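Local coordinates for protein ATP-dependent 6-phosphofructokinase isozyme 2 (Escherichia coli, PDB 3N1C) that catalyses the magnesium-dependent phosphorylation of D-fructose 6-phosphate by ATP to fructose 1,6-bisphosphate, the first committing step of glycolysis, as a homodimer of the PfkB sugar kinase family, at residues A[182-187]-A[216-221]; A[192-197]-A[210-215]; A[13-18]-A[89-94]; A[42-47]-A[254-259]. All coordinates share one frame; numbering follows the deposited sequence.

Contact 1: residues A[182-187]-A[216-221]; sequences ELVKPN and GKAKRV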
loop_
_atom_site.group_PDB
_atom_site.type_symbol
_atom_site.label_atom_id
_atom_site.label_comp_id
_atom_site.label_asym_id
_atom_site.label_seq_id
_atom_site.Cartn_x
_atom_site.Cartn_y
_atom_site.Cartn_z
ATOM N N GLU A 182 8.333 17.853 -35.379
ATOM C CA GLU A 182 7.016 17.796 -36.002
ATOM C C GLU A 182 5.896 17.671 -34.974
ATOM O O GLU A 182 4.836 18.278 -35.122
ATOM C CB GLU A 182 6.944 16.630 -36.991
ATOM C CG GLU A 182 7.791 16.815 -38.241
ATOM C CD GLU A 182 7.103 17.669 -39.296
ATOM O OE1 GLU A 182 7.802 18.189 -40.193
ATOM O OE2 GLU A 182 5.862 17.814 -39.234
ATOM N N LEU A 183 6.132 16.880 -33.935
ATOM C CA LEU A 183 5.093 16.570 -32.960
ATOM C C LEU A 183 5.755 16.134 -31.666
ATOM O O LEU A 183 6.707 15.357 -31.689
ATOM C CB LEU A 183 4.233 15.417 -33.481
ATOM C CG LEU A 183 2.754 15.249 -33.105
ATOM C CD1 LEU A 183 2.387 13.771 -33.096
ATOM C CD2 LEU A 183 2.399 15.894 -31.782
ATOM N N VAL A 184 5.269 16.645 -30.539
ATOM C CA VAL A 184 5.612 16.070 -29.241
ATOM C C VAL A 184 4.344 15.850 -28.421
ATOM O O VAL A 184 3.338 16.529 -28.629
ATOM C CB VAL A 184 6.609 16.936 -28.457
ATOM C CG1 VAL A 184 7.924 17.035 -29.220
ATOM C CG2 VAL A 184 6.031 18.316 -28.184
ATOM N N LYS A 185 4.389 14.890 -27.501
ATOM C CA LYS A 185 3.211 14.523 -26.722
ATOM C C LYS A 185 3.521 14.437 -25.229
ATOM O O LYS A 185 3.553 13.350 -24.658
ATOM C CB LYS A 185 2.627 13.189 -27.217
ATOM C CG LYS A 185 1.244 12.860 -26.637
ATOM C CD LYS A 185 0.894 11.371 -26.762
ATOM C CE LYS A 185 1.887 10.486 -25.998
ATOM N NZ LYS A 185 1.963 10.855 -24.560
ATOM N N PRO A 186 3.737 15.590 -24.584
ATOM C CA PRO A 186 4.004 15.571 -23.141
ATOM C C PRO A 186 2.721 15.371 -22.348
ATOM O O PRO A 186 1.658 15.815 -22.788
ATOM C CB PRO A 186 4.544 16.980 -22.851
ATOM C CG PRO A 186 4.318 17.794 -24.108
ATOM C CD PRO A 186 3.586 16.954 -25.111
ATOM N N ASN A 187 2.812 14.707 -21.197
ATOM C CA ASN A 187 1.723 14.767 -20.237
ATOM C C ASN A 187 1.856 16.066 -19.455
ATOM O O ASN A 187 2.810 16.821 -19.649
ATOM C CB ASN A 187 1.703 13.547 -19.310
ATOM C CG ASN A 187 2.939 13.457 -18.422
ATOM O OD1 ASN A 187 3.605 14.456 -18.159
ATOM N ND2 ASN A 187 3.241 12.251 -17.951
ATOM N N GLY A 216 8.955 27.910 -32.051
ATOM C CA GLY A 216 9.486 27.148 -33.166
ATOM C C GLY A 216 10.153 25.847 -32.741
ATOM O O GLY A 216 10.725 25.141 -33.568
ATOM N N LYS A 217 10.085 25.523 -31.454
ATOM C CA LYS A 217 10.711 24.300 -30.959
ATOM C C LYS A 217 9.960 23.052 -31.432
ATOM O O LYS A 217 10.567 22.021 -31.718
ATOM C CB LYS A 217 10.844 24.326 -29.437
ATOM C CG LYS A 217 11.909 25.304 -28.948
ATOM C CD LYS A 217 11.899 25.459 -27.434
ATOM C CE LYS A 217 12.986 26.432 -26.979
ATOM N NZ LYS A 217 12.927 26.716 -25.514
ATOM N N ALA A 218 8.638 23.158 -31.523
ATOM C CA ALA A 218 7.826 22.094 -32.097
ATOM C C ALA A 218 6.728 22.686 -32.974
ATOM O O ALA A 218 6.207 23.769 -32.693
ATOM C CB ALA A 218 7.221 21.223 -30.998
ATOM N N LYS A 219 6.383 21.970 -34.038
ATOM C CA LYS A 219 5.327 22.398 -34.945
ATOM C C LYS A 219 3.955 22.116 -34.342
ATOM O O LYS A 219 3.000 22.865 -34.555
ATOM C CB LYS A 219 5.458 21.681 -36.287
ATOM C CG LYS A 219 6.801 21.885 -36.984
ATOM C CD LYS A 219 6.774 21.283 -38.383
ATOM C CE LYS A 219 8.134 21.358 -39.048
ATOM N NZ LYS A 219 8.681 22.746 -39.026
ATOM N N ARG A 220 3.869 21.027 -33.587
ATOM C CA ARG A 220 2.629 20.635 -32.934
ATOM C C ARG A 220 2.918 20.117 -31.541
ATOM O O ARG A 220 3.895 19.399 -31.333
ATOM C CB ARG A 220 1.941 19.531 -33.733
ATOM C CG ARG A 220 1.630 19.910 -35.158
ATOM C CD ARG A 220 1.354 18.681 -35.999
ATOM N NE ARG A 220 1.334 19.027 -37.412
ATOM C CZ ARG A 220 2.422 19.112 -38.171
ATOM N NH1 ARG A 220 3.616 18.861 -37.653
ATOM N NH2 ARG A 220 2.311 19.443 -39.449
ATOM N N VAL A 221 2.065 20.481 -30.588
ATOM C CA VAL A 221 2.156 19.932 -29.242
ATOM C C VAL A 221 0.808 19.340 -28.860
ATOM O O VAL A 221 -0.201 20.046 -28.842
ATOM C CB VAL A 221 2.527 21.013 -28.212
ATOM C CG1 VAL A 221 2.511 20.425 -26.807
ATOM C CG2 VAL A 221 3.888 21.628 -28.534
#
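The guanidinium of Arg220 is met at its edge by the backbone of Glu182: the carbonyl O lies almost exactly in the guanidinium plane, 2.9 Å from NH1. The same NH1 forms a salt bridge with Glu182 OE2, also at 2.9 Å, meeting it on the anti side, 30° out of the carboxylate plane. Carboxylate and guanidinium are turned only 21° from each other and the side chains run alongside, the Glu182 chain being bent at chi2 (-82°), which brings the carboxylate round to the arginine. OE2 has a second positive partner in Arg162. Lys219 reaches the carboxylate by its aliphatic part, CE lying 3.4 Å from Glu182 OE1. Val184 N donates to Arg220 O at 3.2 Å, beside a single bridge between Val184 and Val221. The valines meet CG2 to CG2 at 4.0 Å, while Val221 CG1 packs on Pro186 CD. Lys185, Pro186 and Asn187 belong to the ATP site shared between the dimer partners. The contact joins strand 183-184, at the end of the parallel sheet, to the segment leading into strand 221-224; helix 169-178 covers Val184 and Ala218, helix 204-214 packs on Val221, and Leu266 of helix 254-267 touches Arg220.

Contact 2: residues A[192-197]-A[210-215]; sequences SALVNR and QEIVNS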
loop_
_atom_site.group_PDB
_atom_site.type_symbol
_atom_site.label_atom_id
_atom_site.label_comp_id
_atom_site.label_asym_id
_atom_site.label_seq_id
_atom_site.Cartn_x
_atom_site.Cartn_y
_atom_site.Cartn_z
ATOM N N SER A 192 4.777 20.864 -17.687
ATOM C CA SER A 192 5.081 21.812 -16.622
ATOM C C SER A 192 6.588 21.990 -16.462
ATOM O O SER A 192 7.069 23.099 -16.230
ATOM C CB SER A 192 4.475 21.341 -15.296
ATOM O OG SER A 192 4.939 22.141 -14.224
ATOM N N ALA A 193 7.327 20.892 -16.580
ATOM C CA ALA A 193 8.780 20.938 -16.460
ATOM C C ALA A 193 9.393 21.647 -17.662
ATOM O O ALA A 193 10.318 22.444 -17.518
ATOM C CB ALA A 193 9.351 19.536 -16.307
ATOM N N LEU A 194 8.858 21.365 -18.847
ATOM C CA LEU A 194 9.369 21.958 -20.076
ATOM C C LEU A 194 9.370 23.486 -20.044
ATOM O O LEU A 194 10.297 24.122 -20.548
ATOM C CB LEU A 194 8.577 21.461 -21.288
ATOM C CG LEU A 194 8.871 20.038 -21.762
ATOM C CD1 LEU A 194 7.893 19.629 -22.854
ATOM C CD2 LEU A 194 10.307 19.946 -22.257
ATOM N N VAL A 195 8.329 24.072 -19.464
ATOM C CA VAL A 195 8.209 25.528 -19.426
ATOM C C VAL A 195 8.613 26.093 -18.059
ATOM O O VAL A 195 8.586 27.304 -17.835
ATOM C CB VAL A 195 6.788 25.990 -19.809
ATOM C CG1 VAL A 195 6.738 27.503 -19.926
ATOM C CG2 VAL A 195 6.364 25.352 -21.125
ATOM N N ASN A 196 8.986 25.202 -17.149
ATOM C CA ASN A 196 9.528 25.607 -15.854
ATOM C C ASN A 196 8.564 26.443 -15.012
ATOM O O ASN A 196 8.944 27.470 -14.449
ATOM C CB ASN A 196 10.847 26.359 -16.045
ATOM C CG ASN A 196 11.665 26.435 -14.772
ATOM O OD1 ASN A 196 11.518 25.604 -13.874
ATOM N ND2 ASN A 196 12.539 27.432 -14.689
ATOM N N ARG A 197 7.314 26.002 -14.934
ATOM C CA ARG A 197 6.346 26.625 -14.041
ATOM C C ARG A 197 5.180 25.684 -13.792
ATOM O O ARG A 197 4.894 24.807 -14.608
ATOM C CB ARG A 197 5.850 27.963 -14.597
ATOM C CG ARG A 197 4.837 27.850 -15.725
ATOM C CD ARG A 197 4.263 29.214 -16.084
ATOM N NE ARG A 197 3.182 29.120 -17.064
ATOM C CZ ARG A 197 3.361 29.175 -18.380
ATOM N NH1 ARG A 197 4.581 29.324 -18.878
ATOM N NH2 ARG A 197 2.321 29.081 -19.201
ATOM N N GLN A 210 1.227 26.260 -26.317
ATOM C CA GLN A 210 1.332 27.300 -27.339
ATOM C C GLN A 210 2.695 27.992 -27.332
ATOM O O GLN A 210 3.206 28.374 -28.384
ATOM C CB GLN A 210 0.223 28.344 -27.187
ATOM C CG GLN A 210 0.052 29.224 -28.417
ATOM C CD GLN A 210 -0.433 28.432 -29.619
ATOM O OE1 GLN A 210 -1.486 27.793 -29.568
ATOM N NE2 GLN A 210 0.337 28.467 -30.706
ATOM N N GLU A 211 3.274 28.156 -26.147
ATOM C CA GLU A 211 4.600 28.754 -26.019
ATOM C C GLU A 211 5.656 27.942 -26.757
ATOM O O GLU A 211 6.517 28.501 -27.448
ATOM C CB GLU A 211 5.004 28.867 -24.551
ATOM C CG GLU A 211 4.279 29.950 -23.780
ATOM C CD GLU A 211 4.661 29.958 -22.313
ATOM O OE1 GLU A 211 3.767 30.194 -21.471
ATOM O OE2 GLU A 211 5.851 29.719 -22.007
ATOM N N ILE A 212 5.598 26.626 -26.589
ATOM C CA ILE A 212 6.552 25.729 -27.230
ATOM C C ILE A 212 6.412 25.809 -28.747
ATOM O O ILE A 212 7.407 25.884 -29.466
ATOM C CB ILE A 212 6.363 24.273 -26.762
ATOM C CG1 ILE A 212 6.775 24.137 -25.294
ATOM C CG2 ILE A 212 7.183 23.315 -27.629
ATOM C CD1 ILE A 212 6.559 22.739 -24.726
ATOM N N VAL A 213 5.174 25.798 -29.229
ATOM C CA VAL A 213 4.917 25.946 -30.661
ATOM C C VAL A 213 5.392 27.312 -31.177
ATOM O O VAL A 213 6.141 27.392 -32.155
ATOM C CB VAL A 213 3.417 25.753 -30.994
ATOM C CG1 VAL A 213 3.111 26.270 -32.389
ATOM C CG2 VAL A 213 3.020 24.276 -30.863
ATOM N N ASN A 214 4.964 28.382 -30.512
ATOM C CA ASN A 214 5.338 29.739 -30.915
ATOM C C ASN A 214 6.856 29.945 -31.006
ATOM O O ASN A 214 7.335 30.703 -31.848
ATOM C CB ASN A 214 4.727 30.774 -29.960
ATOM C CG ASN A 214 3.219 30.916 -30.128
ATOM O OD1 ASN A 214 2.563 31.633 -29.370
ATOM N ND2 ASN A 214 2.666 30.236 -31.125
ATOM N N SER A 215 7.603 29.270 -30.138
ATOM C CA SER A 215 9.065 29.388 -30.125
ATOM C C SER A 215 9.730 28.706 -31.320
ATOM O O SER A 215 10.925 28.888 -31.569
ATOM C CB SER A 215 9.638 28.807 -28.830
ATOM O OG SER A 215 9.520 27.394 -28.812
#
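Arg197 and Glu211 reach for each other from opposite directions and meet end-on, guanidinium against carboxylate, with their planes 19° apart. Both terminal nitrogens of the arginine close on a single oxygen: NH1 and NH2 each lie 2.9 Å from Glu211 OE1, on its syn side, and both bonds are bent. A weak third bond runs from NH1 to OE2. The extended Glu211 chain also lays its carboxylate across Val195, whose CG1 comes within 3.2 Å of OE2; Val195 CG1 stands anti to the backbone N (chi1 -173°), which turns this methyl toward the acid. This is a helix-helix contact between the C-terminal turns of helices 188-195 and 204-214, two successive helices of the ribokinase-like fold. The first closes in a Schellman motif at Asn196, after which the chain turns back and brings Arg197 over the flank of its neighbour. Ser192 OG, bonded to Arg197 O at 2.7 Å, ties this turn to the helix. Without the Glu211 carboxylate, as with an alanine here, the Arg197 guanidinium is likely to lose its charged mate and turn more freely, and one side of Val195 to be uncovered. Beside the ion pair the meeting is apolar: Leu194 and Ile212 cross at about a right angle, their CD1 methyls 3.9 Å apart, and Leu176 of helix 169-178 touches both.

Contact 3: residues A[13-18]-A[89-94]; sequences LDSATI and TRQNLH. With F6P (6-O-phosphono-beta-D-fructofuranose), chain E.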
loop_
_atom_site.group_PDB
_atom_site.type_symbol
_atom_site.label_atom_id
_atom_site.label_comp_id
_atom_site.label_asym_id
_atom_site.label_seq_id
_atom_site.Cartn_x
_atom_site.Cartn_y
_atom_site.Cartn_z
ATOM N N LEU A 13 12.250 -6.883 -24.583
ATOM C CA LEU A 13 11.455 -8.097 -24.658
ATOM C C LEU A 13 10.559 -8.092 -23.424
ATOM O O LEU A 13 11.027 -8.323 -22.310
ATOM C CB LEU A 13 12.355 -9.332 -24.652
ATOM C CG LEU A 13 11.644 -10.688 -24.596
ATOM C CD1 LEU A 13 10.875 -10.952 -25.888
ATOM C CD2 LEU A 13 12.648 -11.808 -24.336
ATOM N N ASP A 14 9.277 -7.804 -23.621
ATOM C CA ASP A 14 8.341 -7.683 -22.510
ATOM C C ASP A 14 7.826 -9.051 -22.055
ATOM O O ASP A 14 7.156 -9.747 -22.813
ATOM C CB ASP A 14 7.134 -6.822 -22.921
ATOM C CG ASP A 14 7.450 -5.342 -22.988
ATOM O OD1 ASP A 14 8.581 -4.932 -22.652
ATOM O OD2 ASP A 14 6.547 -4.581 -23.389
ATOM N N SER A 15 8.122 -9.428 -20.817
ATOM C CA SER A 15 7.561 -10.651 -20.250
ATOM C C SER A 15 6.367 -10.290 -19.367
ATOM O O SER A 15 6.374 -9.259 -18.690
ATOM C CB SER A 15 8.618 -11.418 -19.454
ATOM O OG SER A 15 9.114 -10.625 -18.389
ATOM N N ALA A 16 5.335 -11.128 -19.397
ATOM C CA ALA A 16 4.136 -10.912 -18.591
ATOM C C ALA A 16 3.766 -12.185 -17.833
ATOM O O ALA A 16 3.845 -13.286 -18.379
ATOM C CB ALA A 16 2.981 -10.464 -19.466
ATOM N N THR A 17 3.362 -12.028 -16.575
ATOM C CA THR A 17 3.024 -13.172 -15.738
ATOM C C THR A 17 1.841 -12.864 -14.827
ATOM O O THR A 17 1.463 -11.707 -14.644
ATOM C CB THR A 17 4.215 -13.624 -14.868
ATOM O OG1 THR A 17 3.885 -14.848 -14.206
ATOM C CG2 THR A 17 4.542 -12.576 -13.815
ATOM N N ILE A 18 1.268 -13.913 -14.250
ATOM C CA ILE A 18 0.120 -13.766 -13.366
ATOM C C ILE A 18 0.426 -14.395 -12.019
ATOM O O ILE A 18 1.026 -15.470 -11.943
ATOM C CB ILE A 18 -1.135 -14.440 -13.950
ATOM C CG1 ILE A 18 -1.336 -14.030 -15.410
ATOM C CG2 ILE A 18 -2.362 -14.100 -13.116
ATOM C CD1 ILE A 18 -2.336 -14.897 -16.147
ATOM N N THR A 89 19.381 -7.734 -25.215
ATOM C CA THR A 89 18.151 -6.953 -25.097
ATOM C C THR A 89 17.521 -7.119 -23.717
ATOM O O THR A 89 17.371 -8.234 -23.230
ATOM C CB THR A 89 17.126 -7.383 -26.169
ATOM O OG1 THR A 89 17.641 -7.068 -27.466
ATOM C CG2 THR A 89 15.804 -6.670 -25.971
ATOM N N ARG A 90 17.157 -6.007 -23.090
ATOM C CA ARG A 90 16.546 -6.052 -21.763
ATOM C C ARG A 90 15.217 -6.805 -21.773
ATOM O O ARG A 90 14.520 -6.877 -22.797
ATOM C CB ARG A 90 16.321 -4.640 -21.226
ATOM C CG ARG A 90 15.224 -3.891 -21.965
ATOM C CD ARG A 90 14.922 -2.552 -21.335
ATOM N NE ARG A 90 14.234 -1.666 -22.272
ATOM C CZ ARG A 90 13.575 -0.563 -21.920
ATOM N NH1 ARG A 90 13.502 -0.209 -20.645
ATOM N NH2 ARG A 90 12.980 0.187 -22.847
ATOM N N GLN A 91 14.865 -7.351 -20.615
ATOM C CA GLN A 91 13.607 -8.059 -20.439
ATOM C C GLN A 91 12.851 -7.446 -19.268
ATOM O O GLN A 91 13.251 -7.589 -18.109
ATOM C CB GLN A 91 13.852 -9.557 -20.209
ATOM C CG GLN A 91 12.591 -10.374 -19.924
ATOM C CD GLN A 91 12.835 -11.878 -19.962
ATOM O OE1 GLN A 91 13.595 -12.380 -20.794
ATOM N NE2 GLN A 91 12.173 -12.606 -19.067
ATOM N N ASN A 92 11.767 -6.745 -19.579
ATOM C CA ASN A 92 10.948 -6.120 -18.551
ATOM C C ASN A 92 9.870 -7.075 -18.053
ATOM O O ASN A 92 9.493 -8.014 -18.751
ATOM C CB ASN A 92 10.345 -4.816 -19.077
ATOM C CG ASN A 92 11.405 -3.752 -19.325
ATOM O OD1 ASN A 92 12.521 -3.855 -18.816
ATOM N ND2 ASN A 92 11.057 -2.720 -20.095
ATOM N N LEU A 93 9.385 -6.849 -16.839
ATOM C CA LEU A 93 8.408 -7.757 -16.256
ATOM C C LEU A 93 7.091 -7.063 -15.961
ATOM O O LEU A 93 7.053 -6.052 -15.262
ATOM C CB LEU A 93 8.956 -8.406 -14.982
ATOM C CG LEU A 93 8.002 -9.415 -14.334
ATOM C CD1 LEU A 93 7.682 -10.555 -15.292
ATOM C CD2 LEU A 93 8.574 -9.949 -13.035
ATOM N N HIS A 94 6.013 -7.616 -16.505
ATOM C CA HIS A 94 4.666 -7.135 -16.233
ATOM C C HIS A 94 3.957 -8.155 -15.363
ATOM O O HIS A 94 3.843 -9.320 -15.743
ATOM C CB HIS A 94 3.896 -6.958 -17.547
ATOM C CG HIS A 94 2.440 -6.663 -17.357
ATOM N ND1 HIS A 94 1.916 -5.397 -17.489
ATOM C CD2 HIS A 94 1.405 -7.472 -17.031
ATOM C CE1 HIS A 94 0.614 -5.438 -17.258
ATOM N NE2 HIS A 94 0.280 -6.681 -16.976
HETATM O O1 F6P E . 5.493 2.182 -23.402
HETATM C C1 F6P E . 5.417 0.811 -23.163
HETATM C C2 F6P E . 6.778 0.158 -23.563
HETATM O O2 F6P E . 7.804 0.891 -24.269
HETATM C C3 F6P E . 7.075 -1.286 -23.136
HETATM O O3 F6P E . 6.762 -2.301 -24.041
HETATM C C4 F6P E . 8.211 -1.358 -22.184
HETATM O O4 F6P E . 8.696 -2.522 -21.570
HETATM C C5 F6P E . 8.339 0.030 -21.606
HETATM O O5 F6P E . 7.310 0.804 -22.317
HETATM C C6 F6P E . 9.742 0.626 -21.809
HETATM O O6 F6P E . 9.775 1.879 -21.173
HETATM P P F6P E . 11.014 2.951 -21.403
HETATM O O1P F6P E . 11.168 3.344 -23.000
HETATM O O2P F6P E . 12.442 2.312 -20.896
HETATM O O3P F6P E . 10.717 4.173 -20.665
#
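Asp14 and Asn92, on neighbouring strands, hold fructose 6-phosphate through its O4: the sugar hydroxyl donates to Asp14 OD1 at 2.6 Å and accepts a nearly straight bond from Asn92 ND2 at 2.8 Å. Asp14 OD2 lies close to O3, at a doubtfully short separation. Arg90 grips the phosphate end-on, NH1 and NH2 both bonded to O2P, which sits at the guanidinium edge. With CG between the backbone N and the carbonyl carbon (chi1 70°), its extended chain carries the guanidinium from the backbone out to the phosphate. Asn92 ND2 lies above one guanidinium face but offset toward its rim, 3.5 Å from the plane. In the second shell, Ser12 OG bonds Asp14 OD1, Met108 N holds Asn92 OD1, and the carbonyls of Ala10, Pro11 and Met108 steady Arg90. Ser15 N and OG both bond Asn92 O, at 2.9 and 2.7 Å, and His94 N bonds Ser15 O at 2.8 Å, stitching the parallel strands. Leu93 and Gln91 each pack on their counterparts in the second subunit, which lends Lys27 and Arg29 to the substrate. Such a sheet, lid and dimer interface alike, is found in many dimeric PfkB-family kinases.

Contact 4: residues A[42-47]-A[254-259]; sequences INVARA and AGDSMV. With F6P (6-O-phosphono-beta-D-fructofuranose), chain E.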
loop_
_atom_site.group_PDB
_atom_site.type_symbol
_atom_site.label_atom_id
_atom_site.label_comp_id
_atom_site.label_asym_id
_atom_site.label_seq_id
_atom_site.Cartn_x
_atom_site.Cartn_y
_atom_site.Cartn_z
ATOM N N ILE A 42 8.913 0.710 -31.124
ATOM C CA ILE A 42 8.411 -0.593 -31.550
ATOM C C ILE A 42 6.904 -0.689 -31.353
ATOM O O ILE A 42 6.179 -1.123 -32.251
ATOM C CB ILE A 42 9.153 -1.728 -30.812
ATOM C CG1 ILE A 42 10.505 -1.984 -31.496
ATOM C CG2 ILE A 42 8.316 -2.999 -30.758
ATOM C CD1 ILE A 42 11.534 -2.628 -30.592
ATOM N N ASN A 43 6.428 -0.271 -30.183
ATOM C CA ASN A 43 4.987 -0.243 -29.928
ATOM C C ASN A 43 4.265 0.728 -30.861
ATOM O O ASN A 43 3.137 0.480 -31.283
ATOM C CB ASN A 43 4.705 0.097 -28.461
ATOM C CG ASN A 43 5.092 -1.036 -27.527
ATOM O OD1 ASN A 43 4.927 -2.208 -27.863
ATOM N ND2 ASN A 43 5.618 -0.692 -26.355
ATOM N N VAL A 44 4.928 1.828 -31.193
ATOM C CA VAL A 44 4.368 2.784 -32.144
ATOM C C VAL A 44 4.168 2.137 -33.517
ATOM O O VAL A 44 3.136 2.316 -34.157
ATOM C CB VAL A 44 5.263 4.028 -32.269
ATOM C CG1 VAL A 44 4.781 4.919 -33.405
ATOM C CG2 VAL A 44 5.292 4.798 -30.941
ATOM N N ALA A 45 5.162 1.384 -33.968
ATOM C CA ALA A 45 5.056 0.695 -35.244
ATOM C C ALA A 45 3.968 -0.376 -35.201
ATOM O O ALA A 45 3.273 -0.603 -36.196
ATOM C CB ALA A 45 6.391 0.084 -35.628
ATOM N N ARG A 46 3.829 -1.029 -34.049
ATOM C CA ARG A 46 2.814 -2.067 -33.866
ATOM C C ARG A 46 1.407 -1.474 -33.913
ATOM O O ARG A 46 0.508 -2.040 -34.535
ATOM C CB ARG A 46 3.024 -2.809 -32.543
ATOM C CG ARG A 46 4.312 -3.625 -32.449
ATOM C CD ARG A 46 4.481 -4.182 -31.028
ATOM N NE ARG A 46 3.517 -5.238 -30.730
ATOM C CZ ARG A 46 2.959 -5.433 -29.537
ATOM N NH1 ARG A 46 3.249 -4.633 -28.517
ATOM N NH2 ARG A 46 2.099 -6.427 -29.365
ATOM N N ALA A 47 1.219 -0.330 -33.255
ATOM C CA ALA A 47 -0.077 0.341 -33.266
ATOM C C ALA A 47 -0.408 0.779 -34.684
ATOM O O ALA A 47 -1.539 0.631 -35.144
ATOM C CB ALA A 47 -0.065 1.545 -32.338
ATOM N N ALA A 254 -1.786 3.001 -24.053
ATOM C CA ALA A 254 -2.464 4.220 -24.503
ATOM C C ALA A 254 -1.550 5.290 -25.129
ATOM O O ALA A 254 -1.906 5.894 -26.141
ATOM C CB ALA A 254 -3.278 4.821 -23.360
ATOM N N GLY A 255 -0.381 5.524 -24.530
ATOM C CA GLY A 255 0.547 6.522 -25.024
ATOM C C GLY A 255 1.122 6.173 -26.385
ATOM O O GLY A 255 1.065 6.976 -27.324
ATOM N N ASP A 256 1.680 4.971 -26.495
ATOM C CA ASP A 256 2.289 4.522 -27.744
ATOM C C ASP A 256 1.268 4.430 -28.874
ATOM O O ASP A 256 1.552 4.813 -30.009
ATOM C CB ASP A 256 2.976 3.169 -27.546
ATOM C CG ASP A 256 4.214 3.265 -26.676
ATOM O OD1 ASP A 256 4.582 2.249 -26.048
ATOM O OD2 ASP A 256 4.819 4.356 -26.618
ATOM N N SER A 257 0.081 3.923 -28.558
ATOM C CA SER A 257 -0.983 3.803 -29.548
ATOM C C SER A 257 -1.392 5.185 -30.042
ATOM O O SER A 257 -1.641 5.388 -31.231
ATOM C CB SER A 257 -2.190 3.076 -28.953
ATOM O OG SER A 257 -1.912 1.699 -28.761
ATOM N N MET A 258 -1.456 6.131 -29.112
ATOM C CA MET A 258 -1.824 7.507 -29.420
ATOM C C MET A 258 -0.794 8.147 -30.341
ATOM O O MET A 258 -1.142 8.777 -31.335
ATOM C CB MET A 258 -1.943 8.317 -28.132
ATOM C CG MET A 258 -2.324 9.766 -28.349
ATOM S SD MET A 258 -2.700 10.597 -26.799
ATOM C CE MET A 258 -2.918 12.273 -27.381
ATOM N N VAL A 259 0.445 7.956 -30.063
ATOM C CA VAL A 259 1.525 8.432 -30.923
ATOM C C VAL A 259 1.436 7.797 -32.307
ATOM O O VAL A 259 1.584 8.478 -33.317
ATOM C CB VAL A 259 2.908 8.147 -30.316
ATOM C CG1 VAL A 259 4.005 8.410 -31.344
ATOM C CG2 VAL A 259 3.119 8.988 -29.068
HETATM O O1 F6P E . 5.493 2.182 -23.402
HETATM C C1 F6P E . 5.417 0.811 -23.163
HETATM C C2 F6P E . 6.778 0.158 -23.563
HETATM O O2 F6P E . 7.804 0.891 -24.269
HETATM C C3 F6P E . 7.075 -1.286 -23.136
HETATM O O3 F6P E . 6.762 -2.301 -24.041
HETATM C C4 F6P E . 8.211 -1.358 -22.184
HETATM O O4 F6P E . 8.696 -2.522 -21.570
HETATM C C5 F6P E . 8.339 0.030 -21.606
HETATM O O5 F6P E . 7.310 0.804 -22.317
HETATM C C6 F6P E . 9.742 0.626 -21.809
HETATM O O6 F6P E . 9.775 1.879 -21.173
HETATM P P F6P E . 11.014 2.951 -21.403
HETATM O O1P F6P E . 11.168 3.344 -23.000
HETATM O O2P F6P E . 12.442 2.312 -20.896
HETATM O O3P F6P E . 10.717 4.173 -20.665
#
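Helices 42-47 and 254-259 cross at -60° with their axes 7.8 Å apart, bringing Val44 beside Asp256 and Ala47 beside Ser257. At the substrate end of the crossing, Asn43 ND2 donates to Asp256 OD1 at 3.1 Å, meeting it on the anti side and out of the carboxylate plane. The amide and carboxylate are turned 33° against each other. With Asn43 CG anti to its carbonyl carbon (chi1 -70°), ND2 also reaches O3 of fructose 6-phosphate, donating at 3.0 Å, and the sugar's O1 hydroxyl gives its hydrogen to Asp256 OD1 at 2.8 Å. O1 is the oxygen phosphorylated in the reaction, and Asp256 is probably the active-site aspartate, near the N-terminal end of its helix as in related kinases of the ribokinase fold. The Asn43 amide is fixed at its other end by Arg46, whose NH1 bonds OD1 at 3.0 Å; Glu76 in turn pairs with Arg46. Replacing Asn43 by a leucine would probably deprive sugar O3 and Asp256 OD1 of this shared donor and Arg46 of one of its bonds. Away from the sugar the helices meet through small groups: Ala47 CB rests 3.7 Å from Ser257 CA, and Val44 CG2 meets Val259 CG1 at 3.9 Å, against strand 133-137.

In the fold
Contacts 3 and 4 approach fructose 6-phosphate from two parts of the fold: 13-18/89-94 holds the phosphate and the O4 hydroxyl, with Asp14 also close to O3, while 42-47/254-259 holds O3 and O1. Their centres are about 17 Å apart and their nearest atoms about 5 Å, with the sugar bridging them. Contact 1 touches contact 4 through Lys185, whose CE lies 3.6 Å from Val259 CG2; Lys185, Pro186 and Asn187 belong to the ATP site, so this packing links the nucleotide side to the helix bearing the probable catalytic Asp256. Contact 2, nested within the loop closed by contact 1, backs it with Val213 CG2 3.6 Å from Val221 CG2, and lies about 35 Å between centres from contact 3.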